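Local coordinates for protein LbaCas13a H328A (C2c2) (Lachnospiraceae bacterium NK4A179, PDB 5WLH) that binds a CRISPR guide RNA and its precursor and probably cleaves RNA, as an RNA-targeting Cas13a nuclease, at residues T19-A25 and I36-D40. Sequence-based numbering, arbitrary orientation.
Sequences TVNAKTA and ILYND. With nucleotides of chain B.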
loop_
_atom_site.group_PDB
_atom_site.type_symbol
_atom_site.label_atom_id
_atom_site.label_comp_id
_atom_site.label_asym_id
_atom_site.label_seq_id
_atom_site.Cartn_x
_atom_site.Cartn_y
_atom_site.Cartn_z
ATOM N N THR A 19 20.377 9.900 10.647
ATOM C CA THR A 19 20.616 10.539 9.353
ATOM C C THR A 19 19.418 11.359 8.887
ATOM O O THR A 19 19.047 11.323 7.709
ATOM C CB THR A 19 20.968 9.486 8.308
ATOM O OG1 THR A 19 19.822 8.654 8.089
ATOM C CG2 THR A 19 22.136 8.622 8.775
ATOM N N VAL A 20 18.794 12.113 9.794
ATOM C CA VAL A 20 17.579 12.846 9.450
ATOM C C VAL A 20 17.848 13.897 8.375
ATOM O O VAL A 20 16.960 14.213 7.575
ATOM C CB VAL A 20 16.970 13.463 10.728
ATOM C CG1 VAL A 20 17.915 14.499 11.324
ATOM C CG2 VAL A 20 15.595 14.058 10.447
ATOM N N ASN A 21 19.072 14.441 8.323
ATOM C CA ASN A 21 19.419 15.434 7.304
ATOM C C ASN A 21 19.465 14.817 5.912
ATOM O O ASN A 21 19.050 15.443 4.929
ATOM C CB ASN A 21 20.786 16.059 7.597
ATOM C CG ASN A 21 20.826 16.842 8.888
ATOM O OD1 ASN A 21 20.325 16.397 9.920
ATOM N ND2 ASN A 21 21.459 18.013 8.844
ATOM N N ALA A 22 19.989 13.602 5.810
ATOM C CA ALA A 22 20.507 13.073 4.562
ATOM C C ALA A 22 19.683 11.880 4.093
ATOM O O ALA A 22 18.868 11.315 4.826
ATOM C CB ALA A 22 21.976 12.681 4.738
ATOM N N LYS A 23 19.885 11.514 2.842
ATOM C CA LYS A 23 19.352 10.261 2.340
ATOM C C LYS A 23 20.489 9.288 2.117
ATOM O O LYS A 23 21.657 9.672 2.013
ATOM C CB LYS A 23 18.566 10.481 1.054
ATOM C CG LYS A 23 17.444 11.498 1.227
ATOM C CD LYS A 23 16.492 11.494 0.049
ATOM C CE LYS A 23 15.195 12.208 0.394
ATOM N NZ LYS A 23 14.191 11.292 0.989
ATOM N N THR A 24 20.148 8.011 2.036
ATOM C CA THR A 24 21.122 7.018 1.623
ATOM C C THR A 24 20.727 6.471 0.265
ATOM O O THR A 24 19.555 6.504 -0.121
ATOM C CB THR A 24 21.242 5.863 2.623
ATOM O OG1 THR A 24 20.100 5.004 2.500
ATOM C CG2 THR A 24 21.310 6.394 4.040
ATOM N N ALA A 25 21.725 6.008 -0.471
ATOM C CA ALA A 25 21.491 5.281 -1.700
ATOM C C ALA A 25 22.576 4.239 -1.797
ATOM O O ALA A 25 23.572 4.286 -1.074
ATOM C CB ALA A 25 21.498 6.204 -2.931
ATOM N N ILE A 36 25.976 5.333 -0.039
ATOM C CA ILE A 36 26.322 6.743 0.069
ATOM C C ILE A 36 25.296 7.469 0.912
ATOM O O ILE A 36 24.130 7.070 1.013
ATOM C CB ILE A 36 26.439 7.430 -1.311
ATOM C CG1 ILE A 36 25.090 7.391 -2.049
ATOM C CG2 ILE A 36 27.545 6.809 -2.087
ATOM C CD1 ILE A 36 24.942 8.472 -3.133
ATOM N N LEU A 37 25.751 8.552 1.533
ATOM C CA LEU A 37 24.889 9.553 2.133
ATOM C C LEU A 37 24.853 10.762 1.221
ATOM O O LEU A 37 25.888 11.178 0.689
ATOM C CB LEU A 37 25.404 9.998 3.509
ATOM C CG LEU A 37 25.235 9.103 4.722
ATOM C CD1 LEU A 37 25.627 9.916 5.967
ATOM C CD2 LEU A 37 23.789 8.669 4.811
ATOM N N TYR A 38 23.672 11.325 1.040
ATOM C CA TYR A 38 23.569 12.534 0.243
ATOM C C TYR A 38 22.515 13.467 0.797
ATOM O O TYR A 38 21.486 13.045 1.334
ATOM C CB TYR A 38 23.282 12.233 -1.229
ATOM C CG TYR A 38 21.948 11.569 -1.555
ATOM C CD1 TYR A 38 21.757 10.214 -1.367
ATOM C CD2 TYR A 38 20.912 12.309 -2.131
ATOM C CE1 TYR A 38 20.544 9.604 -1.717
ATOM C CE2 TYR A 38 19.712 11.714 -2.493
ATOM C CZ TYR A 38 19.535 10.362 -2.275
ATOM O OH TYR A 38 18.339 9.767 -2.630
ATOM N N ASN A 39 22.803 14.752 0.662
ATOM C CA ASN A 39 21.895 15.801 1.090
ATOM C C ASN A 39 20.863 16.065 0.010
ATOM O O ASN A 39 21.179 16.074 -1.182
ATOM C CB ASN A 39 22.684 17.068 1.410
ATOM C CG ASN A 39 23.904 16.776 2.272
ATOM O OD1 ASN A 39 23.769 16.456 3.458
ATOM N ND2 ASN A 39 25.101 16.852 1.674
ATOM N N ASP A 40 19.614 16.255 0.432
ATOM C CA ASP A 40 18.522 16.367 -0.517
ATOM C C ASP A 40 17.522 17.409 -0.035
ATOM O O ASP A 40 17.106 17.355 1.130
ATOM C CB ASP A 40 17.841 15.011 -0.676
ATOM C CG ASP A 40 16.818 15.006 -1.793
ATOM O OD1 ASP A 40 17.182 15.380 -2.924
ATOM O OD2 ASP A 40 15.649 14.636 -1.540
ATOM P P G B 23 19.486 5.623 10.430
ATOM O OP1 G B 23 19.416 7.088 10.148
ATOM O OP2 G B 23 18.491 5.011 11.330
ATOM O "O5'" G B 23 19.423 4.787 9.083
ATOM C "C5'" G B 23 20.298 5.110 8.015
ATOM C "C4'" G B 23 20.102 4.162 6.867
ATOM O "O4'" G B 23 20.276 2.796 7.301
ATOM C "C3'" G B 23 18.725 4.165 6.247
ATOM O "O3'" G B 23 18.521 5.279 5.397
ATOM C "C2'" G B 23 18.690 2.828 5.527
ATOM O "O2'" G B 23 19.449 2.903 4.323
ATOM C "C1'" G B 23 19.456 1.944 6.515
ATOM N N9 G B 23 18.564 1.197 7.422
ATOM C C8 G B 23 18.248 1.497 8.728
ATOM N N7 G B 23 17.443 0.604 9.265
ATOM C C5 G B 23 17.251 -0.349 8.254
ATOM C C6 G B 23 16.487 -1.544 8.236
ATOM O O6 G B 23 15.816 -2.014 9.166
ATOM N N1 G B 23 16.569 -2.207 7.004
ATOM C C2 G B 23 17.285 -1.746 5.917
ATOM N N2 G B 23 17.283 -2.472 4.786
ATOM N N3 G B 23 18.002 -0.632 5.934
ATOM C C4 G B 23 17.925 0.011 7.116
ATOM P P A B 26 10.933 1.542 -1.099
ATOM O OP1 A B 26 9.727 0.749 -1.443
ATOM O OP2 A B 26 11.466 1.627 0.278
ATOM O "O5'" A B 26 12.123 1.045 -2.022
ATOM C "C5'" A B 26 11.923 0.663 -3.380
ATOM C "C4'" A B 26 12.998 -0.310 -3.791
ATOM O "O4'" A B 26 14.269 0.395 -3.839
ATOM C "C3'" A B 26 13.194 -1.459 -2.809
ATOM O "O3'" A B 26 13.682 -2.595 -3.513
ATOM C "C2'" A B 26 14.284 -0.915 -1.892
ATOM O "O2'" A B 26 15.001 -1.882 -1.156
ATOM C "C1'" A B 26 15.163 -0.147 -2.883
ATOM N N9 A B 26 15.838 0.973 -2.235
ATOM C C8 A B 26 15.354 2.247 -2.090
ATOM N N7 A B 26 16.169 3.028 -1.405
ATOM C C5 A B 26 17.232 2.205 -1.100
ATOM C C6 A B 26 18.425 2.462 -0.399
ATOM N N6 A B 26 18.685 3.669 0.128
ATOM N N1 A B 26 19.281 1.442 -0.237
ATOM C C2 A B 26 18.987 0.244 -0.772
ATOM N N3 A B 26 17.898 -0.106 -1.457
ATOM C C4 A B 26 17.055 0.936 -1.593
HETATM O O HOH W 1 17.926 7.295 -2.126
#
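Thr19 turns its methyl CG2 to Leu37 CD2, 4.3 Å away, a loose contact. Thr19 N and Thr19 OG1 both donate hydrogen bonds to one phosphate oxygen, OP1 of G23 of chain B, with OG1 at 2.6 Å. Lys23 and Tyr38 form an antiparallel hydrogen-bonded pair, and Lys23 N reaches Tyr38 O at 2.7 Å, nearly straight at 172°. Lys23 CB sits over one face of the Tyr38 ring, 3.7 Å from its centroid, a CH-pi contact. The lysine chain runs on to Asp40, but Lys23 NZ stays 4.4 Å from Asp40 OD2, beyond a salt bridge; Asp40 pairs with Arg937 instead. Strands 22-28 and 33-39 form a beta hairpin, with bound RNA beside Thr19 and Thr24. Thr24 OG1 lies between its backbone N and carbonyl carbon (chi1 75°), facing the RNA, where it hydrogen-bonds to O2' of G23 of chain B. Thr24 CG2, the other branch, packs tightly on Leu37 CD2 at 3.5 Å. A water links Thr24 O to Tyr38 OH, which is also hydrogen-bonded to Arg938. A leucine in place of Tyr38 would probably leave this water and Arg938 without their hydroxyl partner. Ala25 pairs with Ile36 through two backbone hydrogen bonds, and its CB touches Tyr38 CE1.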